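Local coordinates for protein intracellular serine protease (Bacillus licheniformis, PDB 4ZOQ) that probably acts as a subtilisin-like serine endopeptidase that cuts lanthipeptide substrates in a sequence-specific way, at residues S140-D145 with V190-A195. Residues are numbered along the deposited sequence; the frame is centred on the assembly and turned at random.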
loop_
_atom_site.group_PDB
_atom_site.type_symbol
_atom_site.label_atom_id
_atom_site.label_comp_id
_atom_site.label_asym_id
_atom_site.label_seq_id
_atom_site.Cartn_x
_atom_site.Cartn_y
_atom_site.Cartn_z
ATOM N N SER B 140 -5.110 -9.998 0.207
ATOM C CA SER B 140 -6.030 -11.096 0.038
ATOM C C SER B 140 -5.846 -12.025 1.222
ATOM O O SER B 140 -4.745 -12.094 1.788
ATOM C CB SER B 140 -5.778 -11.831 -1.277
ATOM O OG SER B 140 -4.544 -12.536 -1.224
ATOM N N TYR B 141 -6.918 -12.718 1.606
ATOM C CA TYR B 141 -6.820 -13.768 2.631
ATOM C C TYR B 141 -6.708 -15.112 1.937
ATOM O O TYR B 141 -7.664 -15.605 1.335
ATOM C CB TYR B 141 -8.002 -13.726 3.575
ATOM C CG TYR B 141 -8.079 -12.431 4.344
ATOM C CD1 TYR B 141 -8.638 -11.300 3.760
ATOM C CD2 TYR B 141 -7.584 -12.329 5.650
ATOM C CE1 TYR B 141 -8.717 -10.105 4.440
ATOM C CE2 TYR B 141 -7.663 -11.129 6.351
ATOM C CZ TYR B 141 -8.237 -10.015 5.740
ATOM O OH TYR B 141 -8.338 -8.798 6.401
ATOM N N THR B 142 -5.513 -15.683 2.016
ATOM C CA THR B 142 -5.149 -16.831 1.208
ATOM C C THR B 142 -5.010 -18.103 2.024
ATOM O O THR B 142 -4.229 -18.145 2.986
ATOM C CB THR B 142 -3.788 -16.562 0.485
ATOM O OG1 THR B 142 -3.905 -15.437 -0.390
ATOM C CG2 THR B 142 -3.303 -17.785 -0.283
ATOM N N SER B 143 -5.723 -19.150 1.610
ATOM C CA SER B 143 -5.570 -20.459 2.235
ATOM C C SER B 143 -4.243 -21.051 1.824
ATOM O O SER B 143 -3.898 -21.069 0.640
ATOM C CB SER B 143 -6.715 -21.398 1.857
ATOM O OG SER B 143 -7.978 -20.823 2.178
ATOM N N LEU B 144 -3.495 -21.536 2.804
ATOM C CA LEU B 144 -2.199 -22.107 2.523
ATOM C C LEU B 144 -2.315 -23.612 2.230
ATOM O O LEU B 144 -1.653 -24.432 2.857
ATOM C CB LEU B 144 -1.251 -21.851 3.687
ATOM C CG LEU B 144 -0.807 -20.399 3.828
ATOM C CD1 LEU B 144 0.138 -20.222 5.011
ATOM C CD2 LEU B 144 -0.158 -19.927 2.549
ATOM N N ASP B 145 -3.183 -23.976 1.291
ATOM C CA ASP B 145 -3.110 -25.310 0.708
ATOM C C ASP B 145 -1.950 -25.319 -0.292
ATOM O O ASP B 145 -1.160 -24.374 -0.324
ATOM C CB ASP B 145 -4.428 -25.720 0.046
ATOM C CG ASP B 145 -4.886 -24.752 -1.010
ATOM O OD1 ASP B 145 -4.073 -23.925 -1.485
ATOM O OD2 ASP B 145 -6.067 -24.838 -1.397
ATOM N N VAL B 190 -3.600 -16.684 5.554
ATOM C CA VAL B 190 -2.578 -15.677 5.745
ATOM C C VAL B 190 -3.030 -14.449 4.950
ATOM O O VAL B 190 -3.747 -14.580 3.952
ATOM C CB VAL B 190 -1.214 -16.228 5.305
ATOM C CG1 VAL B 190 -1.115 -16.318 3.781
ATOM C CG2 VAL B 190 -0.101 -15.439 5.893
ATOM N N HIS B 191 -2.717 -13.255 5.437
ATOM C CA HIS B 191 -3.093 -12.031 4.727
ATOM C C HIS B 191 -1.867 -11.588 3.932
ATOM O O HIS B 191 -0.826 -11.307 4.525
ATOM C CB HIS B 191 -3.565 -10.933 5.709
ATOM C CG HIS B 191 -4.114 -9.696 5.051
ATOM N ND1 HIS B 191 -3.472 -8.474 5.108
ATOM C CD2 HIS B 191 -5.256 -9.486 4.351
ATOM C CE1 HIS B 191 -4.192 -7.568 4.472
ATOM N NE2 HIS B 191 -5.274 -8.159 3.994
ATOM N N LEU B 192 -1.992 -11.510 2.609
ATOM C CA LEU B 192 -0.856 -11.229 1.718
ATOM C C LEU B 192 -1.105 -9.932 0.947
ATOM O O LEU B 192 -2.213 -9.721 0.442
ATOM C CB LEU B 192 -0.677 -12.392 0.758
ATOM C CG LEU B 192 -0.380 -13.751 1.393
ATOM C CD1 LEU B 192 -0.498 -14.809 0.363
ATOM C CD2 LEU B 192 1.027 -13.745 1.902
ATOM N N PRO B 193 -0.070 -9.073 0.799
ATOM C CA PRO B 193 1.347 -9.313 1.110
ATOM C C PRO B 193 1.792 -8.946 2.520
ATOM O O PRO B 193 2.981 -9.060 2.821
ATOM C CB PRO B 193 2.062 -8.396 0.116
ATOM C CG PRO B 193 1.129 -7.181 0.004
ATOM C CD PRO B 193 -0.279 -7.763 0.138
ATOM N N SER B 194 0.866 -8.526 3.372
ATOM C CA SER B 194 1.220 -7.976 4.688
ATOM C C SER B 194 1.968 -8.974 5.573
ATOM O O SER B 194 2.769 -8.577 6.423
ATOM C CB SER B 194 -0.035 -7.455 5.407
ATOM O OG SER B 194 -0.842 -8.516 5.859
ATOM N N ALA B 195 1.705 -10.266 5.389
ATOM C CA ALA B 195 2.355 -11.283 6.213
ATOM C C ALA B 195 3.796 -11.586 5.789
ATOM O O ALA B 195 4.539 -12.199 6.543
ATOM C CB ALA B 195 1.552 -12.549 6.187
#
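Val190 O draws two donors from the strand facing it: Thr142 N makes a nearly straight hydrogen bond of 2.8 Å (174° at the hydrogen), and Tyr141 CA adds a C-H...O contact at 3.4 Å. The return bond, Val190 N to Thr142 O, is longer at 3.0 Å and more bent, its donor tilted from the carbonyl plane. Two residues along, at the next hydrogen-bonded pair, Ser140 and Leu192 exchange N-H and C=O in both directions. Between these two hydrogen-bonded pairs lies the non-hydrogen-bonded pair Tyr141 and His191, where aromatic contact takes over. His191 carries CG anti to its backbone N (chi1 -173°), and CD2 of the imidazole lies over one face of the Tyr141 ring, offset toward its rim, 3.3 Å from Tyr141 CZ; the ring planes meet at 47°. These short antiparallel strands form a two-stranded sheet separate from the large, mostly parallel sheet of the subtilase fold, and the Leu192-Pro193 peptide just beyond it is cis. As in subtilisins, this region probably lies beside the S1 pocket; the His191 side chain is about 9 Å from that of the predicted nucleophile Ser276. His191 ND1 donates to Ser194 OG (2.7 Å), close to the ring plane, which restrains the rotation of the imidazole; Ser194 OG also bonds Glu220, while Tyr141 OH bonds Asn216. On the sheet's other face, Leu192 CD1 reaches Thr142 OG1 at 3.5 Å, the side chains crossing at about a right angle. Past the strand, Leu144 centres an inverse gamma turn and brings CD2 within 3.9 Å of Val190 CG1, both residues resting on Met152 of helix 146-164.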